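PDB 2VM9: discoidin-2 from Dictyostelium discoideum, which binds galactose and N-acetylgalactosamine as a calcium-containing, homotrimeric lectin and may take part in spore coat formation. Local coordinates for residues 17-22 and 62-67; 97-102 and 131-136; 28-33 and 50-55; 9-14 and 147-152. All blocks are in the same frame, centred on the assembly; numbering follows the deposited sequence. Where two conformers were deposited one is given.

Contact 1. Residues 17-22 and 62-67; sequences NLRSST and FIVAGS
L18 packs against A65 and I63 on the tight face of this antiparallel strand pair. Its CD2 comes within 3.5 Å of A65 CB, closer than usual for two carbons, while L18 CB rests 4.0 Å from I63 CG2. W149 of strand 146-153 touches all three, so this face is turned to the sandwich interior, with I63 and A65 buried. Paired backbone bonds tie N17 to G66 and R19 to V64, V64 N to R19 O measuring 2.8 Å.

The R19/V64 face is looser and meets L11 and A14 of the second subunit; R19 and, just beyond the strand, F62 stay partly exposed. CG of R19 stands anti to the backbone N (chi1 -179°) and a bend at chi3 (72°) turns the chain; NH1 lies at the F62 ring edge, 3.7 Å from CE1, the planes 73° apart. NH2 bonds to A12 O of the second subunit. S21 CB sits over the centre of the F62 ring, 3.6 Å from the centroid, and S21 OG accepts from F62 N at 2.9 Å; Q61 also bonds to that hydroxyl. Edge strand 17-20 on 63-67, one side to the core and the other to a subunit boundary, fits the β-sandwich of an F5/8 type C (discoidin) domain.

Contact 2. Residues 97-102 and 131-136; sequences LDNVNW and ARSIAI
R132 and L97 make the main polar link of this contact through a side chain and a backbone carbonyl. NH1 of R132 donates to L97 O over 2.8 Å, the carbonyl oxygen lying in the guanidinium plane although the nitrogen stands 37° above the carbonyl plane. The arginine chain is extended from CG to NE, and its CG and CD also pass close to L97 O. R132 NE turns to the backbone O of D68, which gives the guanidinium a second fixed point. The other cross-bond runs from N99 ND2 to S133 OG, 3.0 Å long and bent; the same ND2 also meets N13 OD1 of the second subunit, and S133 OG bonds to the backbone O of that N13. N99 crosses R132 at about a right angle, with OD1 3.2 Å from R132 CD.

Residues 97-101 lead from strand 87-96 into strand 102-112 of the discoidin-domain β-sandwich, at about W102, while R132 and S133 form a classic β bulge opposite T96, at the corner where the chain turns into strand 133-142. Within the loop, the bond from V100 N to D98 OD1 makes an Asx turn, and that from N101 N to the same oxygen, on its syn side at 2.7 Å, extends it to an Asx motif; D98 OD2 takes N101 ND2.

Non-polar packing comes from the W102 indole. Its CH2 lies 3.8 Å from S133 CB and its CZ3 4.0 Å from A135 CB, both oblique to the ring. V64 of strand 63-67 also touches W102.

Contact 3. Residues 28-33 and 50-55; sequences HGVKNS and ESWSSS. With PO4 (phosphate ion), chain G.
H28 and S53 join the two segments through the backbone: S53 N donates to H28 O over 2.8 Å at an angle of 166°. The same oxygen lies 3.3 Å from W52 CA in a CA-H...O contact. Next along, the chain of 28-33 makes a short 3-10 segment at V30 and K31, where V30 O is gripped by both S33 N and S33 OG, and brings S33 back beside S51.

Among the side chains, CG of W52 stands roughly anti to the backbone N (chi1 161°), carrying the indole to V30. V30 CG1 lies over one face of the ring, 4.0 Å from CD1, and S33 CB packs 3.7 Å from W52 CB. The indole NE1 is taken by the backbone O of T22. N32 CB closes on S51 O at 3.3 Å. The imidazole of H28 has S53 OG near its plane at the edge, 3.7 Å from CD2, and S53 OG is itself bonded to S51 OG and to S146 OG. H28 ND1 is bonded to N25 OD1. H28 NE2 points at O2 of a phosphate ion, probably from the crystallisation liquor, at a separation too short to be trusted in detail; R81 also binds this ion.

E50 turns away to K41 in a salt bridge, and its OE2 also accepts from N39 N. Because N39 is a calcium ligand, the carboxylate is consistent with a second-shell group steadying the metal loop.

Contact 4. Residues 9-14 and 147-152; sequences SCLANA and LRWELY
E150 reaches from strand 146-153 to the N-terminal loop of residues 9-14, fastening the start of the chain to a strand of the discoidin β-sandwich. From CB, its CG runs anti to the backbone N (chi1 -180°); it lies over one face of the Y152 ring, offset toward the rim, and 4.1 Å from S9 CB. A bend at chi2 (57°) then brings CD round to the turn, 3.4 Å from L11 N. At the tip both oxygens are bound. OE1 accepts from A12 N at 2.9 Å, and OE2 accepts from L11 N at 2.7 Å, each through its syn lone pair. With its anti lone pair OE2 also takes L151 N, so one oxygen ties the loop to the strand's own backbone. Three backbone N-H groups thus satisfy a buried carboxylate and probably favour its charged form.

Residues 10-12 have helical backbone angles and overlap a type I turn from L11 to A14; this loop also faces the third subunit, where A14 packs on N17. The L11 side chain crosses W149 at about a right angle, its CD1 3.5 Å from NE1. Beside it C10 N donates to L151 O over 2.9 Å.

All four contacts belong to the N-terminal β-sandwich. Contacts 1 and 2 share one antiparallel sheet, where strands 63-67 and 133-142 are neighbours, and their centres lie about 11 Å apart. Contacts 3 and 4, centres about 13 Å apart, meet on strand 146-153 of the other sheet; W149 and L151 from that strand reach side chains of contacts 1 and 2, packing the sheets together. Along the chain, 9-14 comes first and 147-152 last, so contact 4 brackets the others; contact 3 falls within the span of contact 1, and contact 2 follows both. All four contain residues that meet neighbouring subunits, among them R19, S133, N13 and K31, so segments building the sandwich also face the trimer interfaces.

Contact 1. Residues 17-22 and 62-67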
# COMPACT_ATOMS: atom_id res chain seq x y z
N ASN A 17 -4.59 -12.51 -3.42
CA ASN A 17 -4.40 -13.35 -4.60
C ASN A 17 -4.21 -14.79 -4.07
O ASN A 17 -3.55 -14.97 -3.03
CB ASN A 17 -3.10 -12.97 -5.33
CG ASN A 17 -3.06 -11.50 -5.80
OD1 ASN A 17 -2.18 -10.70 -5.37
ND2 ASN A 17 -3.97 -11.15 -6.70
N LEU A 18 -4.79 -15.77 -4.75
CA LEU A 18 -4.60 -17.19 -4.36
C LEU A 18 -3.86 -17.94 -5.46
O LEU A 18 -4.11 -17.73 -6.66
CB LEU A 18 -5.95 -17.88 -4.12
CG LEU A 18 -6.83 -17.39 -2.96
CD1 LEU A 18 -7.96 -18.40 -2.71
CD2 LEU A 18 -6.00 -17.21 -1.72
N ARG A 19 -2.98 -18.84 -5.05
CA ARG A 19 -2.28 -19.70 -5.98
C ARG A 19 -2.19 -21.10 -5.40
O ARG A 19 -1.51 -21.31 -4.38
CB ARG A 19 -0.86 -19.19 -6.22
CG ARG A 19 -0.10 -20.07 -7.23
CD ARG A 19 1.26 -19.49 -7.55
NE ARG A 19 2.21 -19.62 -6.44
CZ ARG A 19 2.92 -20.71 -6.15
NH1 ARG A 19 2.77 -21.82 -6.84
NH2 ARG A 19 3.78 -20.69 -5.13
N SER A 20 -2.82 -22.06 -6.05
CA SER A 20 -2.68 -23.46 -5.61
C SER A 20 -1.45 -24.14 -6.24
O SER A 20 -0.93 -23.72 -7.30
CB SER A 20 -3.94 -24.27 -5.99
OG SER A 20 -4.16 -24.16 -7.40
N SER A 21 -1.02 -25.22 -5.59
CA SER A 21 0.06 -26.07 -6.08
C SER A 21 -0.42 -26.75 -7.39
O SER A 21 0.23 -26.64 -8.43
CB SER A 21 0.38 -27.11 -5.01
OG SER A 21 -0.81 -27.67 -4.52
N THR A 22 -1.55 -27.47 -7.31
CA THR A 22 -2.17 -28.10 -8.49
C THR A 22 -3.68 -28.03 -8.29
O THR A 22 -4.16 -27.84 -7.14
CB THR A 22 -1.75 -29.60 -8.67
OG1 THR A 22 -2.26 -30.39 -7.58
CG2 THR A 22 -0.20 -29.75 -8.75
N PHE A 62 -0.73 -27.16 -1.62
CA PHE A 62 -0.93 -25.94 -0.83
C PHE A 62 -1.79 -24.97 -1.58
O PHE A 62 -1.93 -25.10 -2.80
CB PHE A 62 0.43 -25.24 -0.51
CG PHE A 62 1.28 -24.97 -1.75
CD1 PHE A 62 1.00 -23.88 -2.57
CD2 PHE A 62 2.35 -25.79 -2.06
CE1 PHE A 62 1.77 -23.64 -3.74
CE2 PHE A 62 3.15 -25.58 -3.20
CZ PHE A 62 2.83 -24.49 -4.07
N ILE A 63 -2.30 -23.97 -0.86
CA ILE A 63 -2.71 -22.72 -1.50
C ILE A 63 -1.93 -21.62 -0.80
O ILE A 63 -1.88 -21.57 0.44
CB ILE A 63 -4.22 -22.41 -1.37
CG1 ILE A 63 -5.09 -23.58 -1.85
CG2 ILE A 63 -4.57 -21.10 -2.14
CD1 ILE A 63 -6.56 -23.35 -1.56
N VAL A 64 -1.32 -20.75 -1.60
CA VAL A 64 -0.68 -19.53 -1.11
C VAL A 64 -1.67 -18.39 -1.29
O VAL A 64 -2.29 -18.29 -2.36
CB VAL A 64 0.59 -19.17 -1.92
CG1 VAL A 64 1.25 -17.92 -1.33
CG2 VAL A 64 1.55 -20.34 -1.95
N ALA A 65 -1.81 -17.57 -0.25
CA ALA A 65 -2.63 -16.36 -0.29
C ALA A 65 -1.71 -15.18 -0.05
O ALA A 65 -0.93 -15.19 0.92
CB ALA A 65 -3.69 -16.42 0.76
N GLY A 66 -1.75 -14.17 -0.93
CA GLY A 66 -0.80 -13.09 -0.78
C GLY A 66 -1.32 -11.73 -1.22
O GLY A 66 -2.30 -11.63 -1.99
N SER A 67 -0.65 -10.71 -0.72
CA SER A 67 -0.75 -9.36 -1.25
C SER A 67 0.41 -8.55 -0.65
O SER A 67 1.08 -9.01 0.27
CB SER A 67 -2.12 -8.75 -0.92
OG SER A 67 -2.16 -8.27 0.41

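Contact 2. Residues 97-102 and 131-136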
# COMPACT_ATOMS: atom_id res chain seq x y z
N LEU A 97 6.84 -12.64 5.96
CA LEU A 97 6.64 -11.20 6.06
C LEU A 97 7.34 -10.48 4.88
O LEU A 97 6.75 -9.57 4.28
CB LEU A 97 7.13 -10.68 7.42
CG LEU A 97 6.99 -9.17 7.65
CD1 LEU A 97 5.55 -8.65 7.49
CD2 LEU A 97 7.56 -8.81 9.04
N ASP A 98 8.55 -10.90 4.53
CA ASP A 98 9.31 -10.20 3.48
C ASP A 98 9.20 -10.81 2.08
O ASP A 98 9.79 -10.29 1.11
CB ASP A 98 10.79 -10.07 3.87
CG ASP A 98 11.47 -11.42 4.09
OD1 ASP A 98 10.93 -12.48 3.68
OD2 ASP A 98 12.57 -11.42 4.69
N ASN A 99 8.46 -11.91 1.96
CA ASN A 99 8.31 -12.64 0.68
C ASN A 99 9.62 -13.24 0.14
O ASN A 99 9.74 -13.53 -1.05
CB ASN A 99 7.62 -11.79 -0.38
CG ASN A 99 6.19 -11.46 0.00
OD1 ASN A 99 5.84 -10.29 0.17
ND2 ASN A 99 5.36 -12.49 0.15
N VAL A 100 10.59 -13.43 1.03
CA VAL A 100 11.84 -14.07 0.70
C VAL A 100 12.03 -15.24 1.68
O VAL A 100 12.27 -16.37 1.27
CB VAL A 100 13.02 -13.08 0.84
CG1 VAL A 100 14.36 -13.82 0.68
CG2 VAL A 100 12.88 -11.90 -0.17
N ASN A 101 11.90 -14.94 2.97
CA ASN A 101 12.09 -15.91 4.04
C ASN A 101 10.75 -16.39 4.58
O ASN A 101 9.95 -15.59 5.07
CB ASN A 101 12.92 -15.29 5.17
CG ASN A 101 14.31 -14.87 4.68
OD1 ASN A 101 15.15 -15.71 4.36
ND2 ASN A 101 14.52 -13.55 4.57
N TRP A 102 10.51 -17.69 4.44
CA TRP A 102 9.28 -18.32 4.92
C TRP A 102 9.54 -19.04 6.22
O TRP A 102 10.62 -19.60 6.43
CB TRP A 102 8.76 -19.31 3.90
CG TRP A 102 8.10 -18.64 2.74
CD1 TRP A 102 8.71 -17.95 1.71
CD2 TRP A 102 6.69 -18.55 2.52
NE1 TRP A 102 7.75 -17.45 0.86
CE2 TRP A 102 6.51 -17.81 1.32
CE3 TRP A 102 5.57 -19.04 3.19
CZ2 TRP A 102 5.25 -17.55 0.79
CZ3 TRP A 102 4.31 -18.78 2.66
CH2 TRP A 102 4.16 -18.02 1.48
N ALA A 131 2.16 -11.08 8.35
CA ALA A 131 2.61 -11.68 7.09
C ALA A 131 2.08 -10.94 5.86
O ALA A 131 1.03 -10.32 5.91
CB ALA A 131 2.17 -13.14 7.04
N ARG A 132 2.84 -11.02 4.77
CA ARG A 132 2.37 -10.60 3.45
C ARG A 132 1.73 -11.78 2.73
O ARG A 132 0.71 -11.60 2.10
CB ARG A 132 3.48 -9.99 2.61
CG ARG A 132 3.85 -8.58 3.07
CD ARG A 132 4.89 -7.96 2.12
NE ARG A 132 5.01 -6.53 2.41
CZ ARG A 132 5.79 -6.00 3.34
NH1 ARG A 132 6.59 -6.77 4.08
NH2 ARG A 132 5.82 -4.68 3.52
N SER A 133 2.33 -12.97 2.87
CA SER A 133 1.75 -14.17 2.25
C SER A 133 1.68 -15.31 3.25
O SER A 133 2.51 -15.40 4.17
CB SER A 133 2.53 -14.58 1.01
OG SER A 133 2.57 -13.48 0.09
N ILE A 134 0.68 -16.16 3.09
CA ILE A 134 0.48 -17.27 4.01
C ILE A 134 0.05 -18.46 3.17
O ILE A 134 -0.59 -18.26 2.13
CB ILE A 134 -0.56 -16.88 5.10
CG1 ILE A 134 -0.70 -17.98 6.16
CG2 ILE A 134 -1.92 -16.55 4.48
CD1 ILE A 134 -1.41 -17.49 7.43
N ALA A 135 0.43 -19.68 3.56
CA ALA A 135 0.09 -20.85 2.74
C ALA A 135 -0.45 -21.92 3.66
O ALA A 135 0.16 -22.20 4.71
CB ALA A 135 1.33 -21.39 2.00
N ILE A 136 -1.57 -22.53 3.24
CA ILE A 136 -2.09 -23.72 3.89
C ILE A 136 -1.51 -24.94 3.19
O ILE A 136 -1.50 -25.01 1.94
CB ILE A 136 -3.65 -23.71 3.92
CG1 ILE A 136 -4.18 -24.94 4.68
CG2 ILE A 136 -4.26 -23.58 2.49
CD1 ILE A 136 -5.65 -24.83 5.07

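Contact 3. Residues 28-33 and 50-55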
# COMPACT_ATOMS: atom_id res chain seq x y z
N HIS A 28 -12.10 -27.15 -10.42
CA HIS A 28 -11.81 -27.43 -9.00
C HIS A 28 -10.75 -26.44 -8.47
O HIS A 28 -10.04 -26.73 -7.50
CB HIS A 28 -11.25 -28.87 -8.83
CG HIS A 28 -12.22 -29.95 -9.20
ND1 HIS A 28 -12.53 -30.25 -10.51
CD2 HIS A 28 -12.89 -30.85 -8.44
CE1 HIS A 28 -13.39 -31.27 -10.54
NE2 HIS A 28 -13.63 -31.65 -9.29
N GLY A 29 -10.67 -25.25 -9.09
CA GLY A 29 -9.60 -24.29 -8.75
C GLY A 29 -9.83 -23.50 -7.46
O GLY A 29 -10.91 -23.58 -6.85
N VAL A 30 -8.82 -22.72 -7.07
CA VAL A 30 -8.91 -21.91 -5.85
C VAL A 30 -10.06 -20.90 -5.89
O VAL A 30 -10.52 -20.46 -4.85
CB VAL A 30 -7.59 -21.15 -5.53
CG1 VAL A 30 -6.40 -22.13 -5.39
CG2 VAL A 30 -7.30 -20.07 -6.59
N LYS A 31 -10.53 -20.55 -7.09
CA LYS A 31 -11.65 -19.62 -7.20
C LYS A 31 -12.92 -20.23 -6.56
O LYS A 31 -13.88 -19.50 -6.24
CB LYS A 31 -11.90 -19.28 -8.67
CG LYS A 31 -12.49 -20.46 -9.47
CD LYS A 31 -12.87 -20.04 -10.92
CE LYS A 31 -13.63 -21.16 -11.61
NZ LYS A 31 -15.04 -21.32 -11.03
N ASN A 32 -12.91 -21.54 -6.33
CA ASN A 32 -14.07 -22.21 -5.71
C ASN A 32 -13.84 -22.52 -4.23
O ASN A 32 -14.54 -23.37 -3.65
CB ASN A 32 -14.39 -23.52 -6.45
CG ASN A 32 -14.95 -23.28 -7.85
OD1 ASN A 32 -15.18 -22.14 -8.25
ND2 ASN A 32 -15.14 -24.36 -8.61
N SER A 33 -12.87 -21.84 -3.63
CA SER A 33 -12.41 -22.24 -2.29
C SER A 33 -12.93 -21.40 -1.14
O SER A 33 -12.59 -21.68 0.01
CB SER A 33 -10.87 -22.35 -2.24
OG SER A 33 -10.25 -21.06 -2.20
N GLU A 50 -17.51 -27.55 -5.01
CA GLU A 50 -17.66 -26.59 -3.91
C GLU A 50 -16.43 -26.72 -3.00
O GLU A 50 -16.51 -27.12 -1.82
CB GLU A 50 -18.97 -26.87 -3.18
CG GLU A 50 -20.17 -26.56 -4.10
CD GLU A 50 -21.51 -26.89 -3.47
OE1 GLU A 50 -21.54 -27.70 -2.54
OE2 GLU A 50 -22.52 -26.34 -3.93
N SER A 51 -15.26 -26.44 -3.58
CA SER A 51 -13.96 -26.57 -2.92
C SER A 51 -12.88 -26.22 -3.94
O SER A 51 -13.10 -26.30 -5.15
CB SER A 51 -13.69 -28.03 -2.45
OG SER A 51 -13.65 -28.93 -3.60
N TRP A 52 -11.70 -25.88 -3.44
CA TRP A 52 -10.50 -26.15 -4.26
C TRP A 52 -10.23 -27.65 -4.09
O TRP A 52 -10.33 -28.18 -2.97
CB TRP A 52 -9.30 -25.39 -3.71
CG TRP A 52 -7.98 -25.96 -4.21
CD1 TRP A 52 -7.54 -25.99 -5.51
CD2 TRP A 52 -6.94 -26.55 -3.41
NE1 TRP A 52 -6.29 -26.56 -5.57
CE2 TRP A 52 -5.90 -26.93 -4.31
CE3 TRP A 52 -6.79 -26.80 -2.04
CZ2 TRP A 52 -4.71 -27.53 -3.87
CZ3 TRP A 52 -5.60 -27.42 -1.60
CH2 TRP A 52 -4.58 -27.77 -2.51
N SER A 53 -9.87 -28.34 -5.18
CA SER A 53 -9.40 -29.74 -5.05
C SER A 53 -8.08 -29.88 -5.82
O SER A 53 -8.02 -29.49 -7.01
CB SER A 53 -10.43 -30.72 -5.62
OG SER A 53 -11.69 -30.61 -4.95
N SER A 54 -7.06 -30.45 -5.17
CA SER A 54 -5.75 -30.58 -5.82
C SER A 54 -5.83 -31.59 -6.98
O SER A 54 -6.80 -32.33 -7.12
CB SER A 54 -4.68 -31.03 -4.81
OG SER A 54 -4.87 -32.39 -4.49
N SER A 55 -4.78 -31.63 -7.79
CA SER A 55 -4.66 -32.71 -8.76
C SER A 55 -3.87 -33.90 -8.20
O SER A 55 -4.31 -35.06 -8.25
CB SER A 55 -4.03 -32.24 -10.07
OG SER A 55 -4.01 -33.35 -10.98
P PO4 G . -15.84 -34.34 -9.50
O1 PO4 G . -15.62 -35.80 -9.17
O2 PO4 G . -15.08 -33.51 -8.63
O3 PO4 G . -17.32 -34.06 -9.36
O4 PO4 G . -15.51 -34.13 -10.96

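Contact 4. Residues 9-14 and 147-152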
# COMPACT_ATOMS: atom_id res chain seq x y z
N SER A 9 -12.82 -10.53 6.61
CA SER A 9 -12.84 -11.79 5.86
C SER A 9 -12.11 -11.52 4.54
O SER A 9 -12.68 -10.90 3.64
CB SER A 9 -14.29 -12.22 5.59
OG SER A 9 -14.98 -12.45 6.82
N CYS A 10 -10.85 -11.93 4.45
CA CYS A 10 -9.99 -11.52 3.35
C CYS A 10 -10.47 -12.01 1.98
O CYS A 10 -10.53 -11.22 1.05
CB CYS A 10 -8.56 -11.97 3.57
SG CYS A 10 -7.82 -11.13 4.98
N LEU A 11 -10.78 -13.30 1.86
CA LEU A 11 -11.21 -13.84 0.57
C LEU A 11 -12.58 -13.28 0.18
O LEU A 11 -12.80 -12.96 -0.99
CB LEU A 11 -11.26 -15.37 0.60
CG LEU A 11 -9.99 -16.15 0.93
CD1 LEU A 11 -10.22 -17.61 0.43
CD2 LEU A 11 -8.68 -15.57 0.46
N ALA A 12 -13.48 -13.12 1.15
CA ALA A 12 -14.83 -12.62 0.86
C ALA A 12 -14.73 -11.23 0.24
O ALA A 12 -15.50 -10.88 -0.64
CB ALA A 12 -15.73 -12.59 2.11
N ASN A 13 -13.76 -10.46 0.72
CA ASN A 13 -13.57 -9.09 0.25
C ASN A 13 -12.61 -8.97 -0.92
O ASN A 13 -12.29 -7.85 -1.36
CB ASN A 13 -13.05 -8.26 1.42
CG ASN A 13 -14.16 -7.82 2.33
OD1 ASN A 13 -14.76 -6.76 2.12
ND2 ASN A 13 -14.45 -8.63 3.37
N ALA A 14 -12.17 -10.11 -1.45
CA ALA A 14 -11.26 -10.16 -2.61
C ALA A 14 -9.95 -9.39 -2.34
O ALA A 14 -9.47 -8.63 -3.17
CB ALA A 14 -11.98 -9.66 -3.91
N LEU A 147 -10.85 -28.43 -0.06
CA LEU A 147 -11.18 -27.59 1.09
C LEU A 147 -11.80 -26.28 0.65
O LEU A 147 -11.66 -25.85 -0.52
CB LEU A 147 -9.96 -27.32 1.98
CG LEU A 147 -8.87 -26.43 1.35
CD1 LEU A 147 -9.15 -24.94 1.55
CD2 LEU A 147 -7.49 -26.77 1.89
N ARG A 148 -12.48 -25.66 1.61
CA ARG A 148 -12.88 -24.27 1.53
C ARG A 148 -12.31 -23.60 2.78
O ARG A 148 -12.04 -24.27 3.77
CB ARG A 148 -14.40 -24.12 1.49
CG ARG A 148 -15.01 -24.64 0.18
CD ARG A 148 -16.56 -24.68 0.27
NE ARG A 148 -16.95 -25.80 1.14
CZ ARG A 148 -18.19 -26.01 1.58
NH1 ARG A 148 -19.19 -25.17 1.23
NH2 ARG A 148 -18.45 -27.04 2.39
N TRP A 149 -12.09 -22.28 2.71
CA TRP A 149 -11.40 -21.60 3.80
C TRP A 149 -11.61 -20.10 3.75
O TRP A 149 -12.09 -19.56 2.74
CB TRP A 149 -9.89 -21.92 3.80
CG TRP A 149 -9.12 -21.39 2.61
CD1 TRP A 149 -9.55 -21.26 1.31
CD2 TRP A 149 -7.77 -20.92 2.64
NE1 TRP A 149 -8.53 -20.73 0.53
CE2 TRP A 149 -7.43 -20.55 1.32
CE3 TRP A 149 -6.81 -20.81 3.65
CZ2 TRP A 149 -6.16 -20.03 1.00
CZ3 TRP A 149 -5.56 -20.32 3.33
CH2 TRP A 149 -5.24 -19.94 2.01
N GLU A 150 -11.25 -19.47 4.86
CA GLU A 150 -11.22 -18.03 4.94
C GLU A 150 -10.09 -17.64 5.88
O GLU A 150 -9.70 -18.41 6.78
CB GLU A 150 -12.57 -17.49 5.43
CG GLU A 150 -12.66 -15.94 5.55
CD GLU A 150 -12.36 -15.23 4.23
OE1 GLU A 150 -13.31 -14.74 3.59
OE2 GLU A 150 -11.17 -15.13 3.85
N LEU A 151 -9.53 -16.47 5.62
CA LEU A 151 -8.46 -15.92 6.44
C LEU A 151 -8.97 -14.63 6.99
O LEU A 151 -9.47 -13.80 6.22
CB LEU A 151 -7.25 -15.64 5.53
CG LEU A 151 -6.44 -16.87 5.13
CD1 LEU A 151 -5.55 -16.55 3.95
CD2 LEU A 151 -5.61 -17.42 6.35
N TYR A 152 -8.81 -14.44 8.31
CA TYR A 152 -9.34 -13.26 9.01
C TYR A 152 -8.18 -12.38 9.46
O TYR A 152 -7.21 -12.89 10.03
CB TYR A 152 -10.20 -13.65 10.22
CG TYR A 152 -11.37 -14.46 9.78
CD1 TYR A 152 -12.55 -13.84 9.37
CD2 TYR A 152 -11.28 -15.86 9.73
CE1 TYR A 152 -13.62 -14.56 8.92
CE2 TYR A 152 -12.37 -16.62 9.27
CZ TYR A 152 -13.54 -15.96 8.90
OH TYR A 152 -14.61 -16.63 8.44
O HOH W 1 -16.40 -15.24 6.93